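Local coordinates for protein lipase (Pelosinus fermentans, PDB 5AH0) that hydrolyses ester bonds as a lipase of probable alpha/beta-hydrolase fold and also breaks down the synthetic polyester poly(butylene adipate-co-terephthalate), at residues K107-A112 with W152-T157; T158-H163 with Y262-T267. All coordinates share one frame; numbering follows the deposited sequence.

Contact 1 of 2, residues K107-A112 with W152-T157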
# COMPACT_ATOMS: atom_id res chain seq x y z
N LYS A 107 19.68 7.30 -2.37
CA LYS A 107 18.48 6.57 -2.78
C LYS A 107 17.85 5.85 -1.58
O LYS A 107 18.42 5.83 -0.49
CB LYS A 107 18.83 5.58 -3.89
CG LYS A 107 19.87 6.10 -4.85
CD LYS A 107 20.14 5.18 -6.02
CE LYS A 107 19.00 5.21 -7.02
NZ LYS A 107 19.24 4.32 -8.20
N ILE A 108 16.66 5.29 -1.78
CA ILE A 108 15.99 4.48 -0.75
C ILE A 108 15.52 3.16 -1.33
O ILE A 108 15.41 3.02 -2.55
CB ILE A 108 14.76 5.16 -0.16
CG1 ILE A 108 13.71 5.40 -1.25
CG2 ILE A 108 15.12 6.46 0.53
CD1 ILE A 108 12.48 6.10 -0.75
N HIS A 109 15.26 2.19 -0.44
CA HIS A 109 14.52 0.98 -0.79
C HIS A 109 13.07 1.13 -0.35
O HIS A 109 12.82 1.40 0.82
CB HIS A 109 15.09 -0.26 -0.11
CG HIS A 109 16.54 -0.50 -0.36
ND1 HIS A 109 17.03 -0.94 -1.57
CD2 HIS A 109 17.61 -0.40 0.47
CE1 HIS A 109 18.34 -1.07 -1.49
NE2 HIS A 109 18.72 -0.75 -0.26
N LEU A 110 12.13 0.92 -1.26
CA LEU A 110 10.73 0.92 -0.87
C LEU A 110 10.25 -0.50 -0.60
O LEU A 110 10.32 -1.37 -1.47
CB LEU A 110 9.86 1.60 -1.93
CG LEU A 110 10.09 3.11 -1.88
CD1 LEU A 110 9.64 3.84 -3.15
CD2 LEU A 110 9.41 3.69 -0.62
N VAL A 111 9.80 -0.74 0.63
CA VAL A 111 9.19 -2.01 0.99
C VAL A 111 7.72 -1.75 1.30
O VAL A 111 7.39 -0.95 2.19
CB VAL A 111 9.89 -2.69 2.20
CG1 VAL A 111 9.17 -3.95 2.59
CG2 VAL A 111 11.36 -2.98 1.88
N ALA A 112 6.86 -2.40 0.54
CA ALA A 112 5.44 -2.11 0.59
C ALA A 112 4.63 -3.38 0.77
O ALA A 112 5.00 -4.45 0.28
CB ALA A 112 5.01 -1.39 -0.66
N TRP A 152 15.63 8.12 -7.49
CA TRP A 152 15.83 8.16 -6.04
C TRP A 152 15.53 6.84 -5.32
O TRP A 152 15.59 6.76 -4.09
CB TRP A 152 14.98 9.28 -5.44
CG TRP A 152 15.36 10.66 -5.88
CD1 TRP A 152 16.36 11.01 -6.76
CD2 TRP A 152 14.75 11.89 -5.46
NE1 TRP A 152 16.41 12.38 -6.90
CE2 TRP A 152 15.44 12.94 -6.11
CE3 TRP A 152 13.70 12.21 -4.59
CZ2 TRP A 152 15.10 14.28 -5.93
CZ3 TRP A 152 13.37 13.54 -4.41
CH2 TRP A 152 14.07 14.56 -5.07
N VAL A 153 15.16 5.83 -6.09
CA VAL A 153 14.73 4.56 -5.52
C VAL A 153 15.58 3.45 -6.10
O VAL A 153 15.77 3.38 -7.32
CB VAL A 153 13.24 4.30 -5.80
CG1 VAL A 153 12.83 2.89 -5.34
CG2 VAL A 153 12.39 5.37 -5.13
N HIS A 154 16.11 2.59 -5.24
CA HIS A 154 17.01 1.55 -5.72
C HIS A 154 16.26 0.25 -5.95
O HIS A 154 16.52 -0.48 -6.91
CB HIS A 154 18.16 1.34 -4.74
CG HIS A 154 19.34 0.66 -5.36
ND1 HIS A 154 19.64 -0.67 -5.14
CD2 HIS A 154 20.29 1.12 -6.21
CE1 HIS A 154 20.72 -0.99 -5.82
NE2 HIS A 154 21.14 0.08 -6.48
N SER A 155 15.34 -0.06 -5.05
CA SER A 155 14.55 -1.28 -5.17
C SER A 155 13.14 -1.10 -4.69
O SER A 155 12.85 -0.23 -3.87
CB SER A 155 15.20 -2.42 -4.39
OG SER A 155 15.26 -2.08 -3.01
N ILE A 156 12.27 -1.96 -5.19
CA ILE A 156 10.90 -2.00 -4.74
C ILE A 156 10.55 -3.43 -4.36
O ILE A 156 10.67 -4.35 -5.17
CB ILE A 156 9.94 -1.49 -5.83
CG1 ILE A 156 10.03 0.04 -5.95
CG2 ILE A 156 8.50 -1.93 -5.55
CD1 ILE A 156 8.95 0.62 -6.84
N THR A 157 10.16 -3.62 -3.10
CA THR A 157 9.68 -4.92 -2.67
C THR A 157 8.21 -4.78 -2.35
O THR A 157 7.84 -3.92 -1.55
CB THR A 157 10.43 -5.43 -1.44
OG1 THR A 157 11.81 -5.58 -1.76
CG2 THR A 157 9.86 -6.78 -0.99
O HOH W 1 12.80 -2.98 -1.86
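Ile108 to Ala112 and Val153 to Thr157 run side by side as parallel strands, their axes 4.8 Å apart and only 5° from alignment. They are neighbours in the central sheet of an alpha/beta-hydrolase-like fold and form a beta-alpha-beta unit, with helix 116-129 among the elements of the crossover. Ile108 N binds Trp152 O and Ile108 O receives His154 N; farther along, Leu110 bonds in the same way to Ser155 O and Thr157 N, and Ala112 N closes on Thr157 O. Ile108 pairs with Val153 but Leu110 with Ile156, so strand 153-157 carries one extra residue here, a beta bulge at His154 and Ser155. On the face lined by Ile108, Leu110, Val153 and Ile156, Leu110 CD1 meets Val153 CG2 at 3.7 Å, the two side chains crossing at about a right angle; Leu123, Val124 and Leu127 of helix 116-129 pack over this face. The bulge turns His154 toward the neighbouring strand. Its ring lies beside that of His109, rim to rim with planes at 85°, and ND1 sits 3.9 Å from His109 CE1. Lys107 NZ comes to the edge of the His154 ring, 3.9 Å from CD2, after a bend that places CE 3.7 Å from Val153 O. Ser155 OG stands between its own backbone N and carbonyl carbon (chi1 61°), where it hydrogen-bonds His109 ND1 near the plane of the imidazole; His109 NE2 is held in turn by Asn2 OD1. A single water then links both strands: it donates to Leu110 O and is hydrogen-bonded to Ser155 OG, at 2.9 Å, and to Thr157 OG1, at 2.8 Å.

Contact 2 of 2, residues T158-H163 with Y262-T267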
# COMPACT_ATOMS: atom_id res chain seq x y z
N THR A 158 7.37 -5.59 -2.98
CA THR A 158 5.95 -5.55 -2.66
C THR A 158 5.52 -6.89 -2.11
O THR A 158 5.99 -7.95 -2.52
CB THR A 158 5.08 -5.16 -3.87
OG1 THR A 158 5.05 -6.23 -4.82
CG2 THR A 158 5.62 -3.88 -4.53
N ILE A 159 4.66 -6.81 -1.10
CA ILE A 159 4.22 -7.98 -0.37
C ILE A 159 2.72 -8.03 -0.35
O ILE A 159 2.08 -7.11 0.16
CB ILE A 159 4.73 -7.97 1.06
CG1 ILE A 159 6.25 -7.76 1.07
CG2 ILE A 159 4.33 -9.26 1.79
CD1 ILE A 159 6.83 -7.66 2.45
N ALA A 160 2.16 -9.12 -0.89
CA ALA A 160 0.72 -9.31 -0.98
C ALA A 160 0.03 -8.15 -1.68
O ALA A 160 -1.05 -7.72 -1.27
CB ALA A 160 0.14 -9.50 0.41
N SER A 161 0.65 -7.64 -2.74
CA SER A 161 0.09 -6.49 -3.45
C SER A 161 -0.81 -6.88 -4.62
O SER A 161 -0.51 -7.84 -5.33
CB SER A 161 1.22 -5.59 -3.93
OG SER A 161 1.84 -4.98 -2.83
N PRO A 162 -1.90 -6.13 -4.81
CA PRO A 162 -2.86 -6.34 -5.90
C PRO A 162 -2.46 -5.63 -7.20
O PRO A 162 -3.07 -4.62 -7.60
CB PRO A 162 -4.15 -5.75 -5.33
CG PRO A 162 -3.66 -4.60 -4.47
CD PRO A 162 -2.32 -5.04 -3.91
N HIS A 163 -1.44 -6.16 -7.86
CA HIS A 163 -0.94 -5.52 -9.06
C HIS A 163 -1.91 -5.64 -10.23
O HIS A 163 -1.84 -4.87 -11.18
CB HIS A 163 0.42 -6.11 -9.42
CG HIS A 163 1.49 -5.81 -8.42
ND1 HIS A 163 2.00 -4.55 -8.24
CD2 HIS A 163 2.14 -6.62 -7.55
CE1 HIS A 163 2.93 -4.58 -7.30
NE2 HIS A 163 3.04 -5.83 -6.86
N TYR A 262 6.57 -10.61 -3.39
CA TYR A 262 6.23 -11.79 -2.63
C TYR A 262 4.75 -12.07 -2.75
O TYR A 262 3.94 -11.15 -2.70
CB TYR A 262 6.62 -11.60 -1.16
CG TYR A 262 8.10 -11.63 -0.92
CD1 TYR A 262 8.87 -10.47 -1.01
CD2 TYR A 262 8.75 -12.82 -0.61
CE1 TYR A 262 10.23 -10.50 -0.80
CE2 TYR A 262 10.12 -12.86 -0.39
CZ TYR A 262 10.85 -11.70 -0.49
OH TYR A 262 12.21 -11.74 -0.27
N SER A 263 4.38 -13.34 -2.93
CA SER A 263 2.98 -13.72 -3.07
C SER A 263 2.49 -14.51 -1.88
O SER A 263 3.21 -15.35 -1.34
CB SER A 263 2.76 -14.52 -4.35
OG SER A 263 2.78 -13.66 -5.48
N THR A 264 1.25 -14.24 -1.47
CA THR A 264 0.64 -14.90 -0.32
C THR A 264 -0.57 -15.71 -0.71
O THR A 264 -1.26 -15.41 -1.68
CB THR A 264 0.20 -13.89 0.74
OG1 THR A 264 -0.64 -12.91 0.11
CG2 THR A 264 1.42 -13.21 1.36
N CYS A 265 -0.85 -16.74 0.08
CA CYS A 265 -1.98 -17.60 -0.17
C CYS A 265 -2.35 -18.26 1.14
O CYS A 265 -1.46 -18.65 1.89
CB CYS A 265 -1.67 -18.65 -1.24
SG CYS A 265 -3.17 -19.55 -1.79
N ALA A 266 -3.64 -18.36 1.43
CA ALA A 266 -4.05 -18.97 2.68
C ALA A 266 -5.52 -19.37 2.64
O ALA A 266 -6.32 -18.74 1.97
CB ALA A 266 -3.79 -18.02 3.85
N THR A 267 -5.88 -20.41 3.38
CA THR A 267 -7.27 -20.62 3.67
C THR A 267 -7.43 -20.28 5.14
O THR A 267 -6.82 -20.89 6.02
CB THR A 267 -7.77 -22.07 3.37
OG1 THR A 267 -7.17 -22.97 4.29
CG2 THR A 267 -7.43 -22.51 1.96
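At the C-terminal edge of the central parallel sheet of this alpha/beta-hydrolase-like fold, Ile159 pairs with Tyr262 just where strand 153-159 gives way to a loop. Two backbone bonds make the parallel bridge: Tyr262 N reaches Thr158 O at 2.9 Å, and Ala160 N returns to Tyr262 O over a longer 3.3 Å. Ile159 and Tyr262 project from the same face of the sheet; with Tyr262 CG beside its own backbone N (chi1 -72°), Ile159 CG1 approaches the ring atom Tyr262 CD1 at 4.3 Å. The ring is met edge-to-face by Trp372 of helix 370-380, whose Tyr373 touches Ile159.

Ala160 ends the pairing, its positive phi (55°) giving a left-handed backbone conformation that takes the chain away from the strand. Its CB packs 3.5 Å from Thr264 OG1, a hydroxyl whose hydrogen bond goes to Asp315 OD2. Beyond Ala160, an inverse gamma turn centred on Pro162, its His163 N to Ser161 O bond weak, bends the segment back upon itself. Ser161 OG binds the carbonyl oxygen of Ser114, which ties this turn to the residues following strand 108-113, where the Ala-His-Ser-Met-Gly sequence is consistent with the family's nucleophile elbow. The His163 ring points NE2 back to the strand end, where it hydrogen-bonds Thr158 OG1 at 2.9 Å in the plane of the ring.

Overall arrangement
Strand 153-159 serves both contacts: its first part lies against strand 108-113 in contact 1, and its last residues pair with strand 258-265 in contact 2. The centres are 18 Å apart, and along the chain contact 1 closes before contact 2 opens. Both contacts are buried and lie in one parallel sheet, in which strand 153-159 sits between the other two. The contacts also touch directly: Ile159 N probably hydrogen-bonds Ala112 O at 2.8 Å, and Thr157 CG2 packs 3.7 Å from Tyr262 CE1. The far end of contact 1, at Ala112, and contact 2 thus meet toward the sheet's C-terminal edge, where active sites of alpha/beta-hydrolases generally lie.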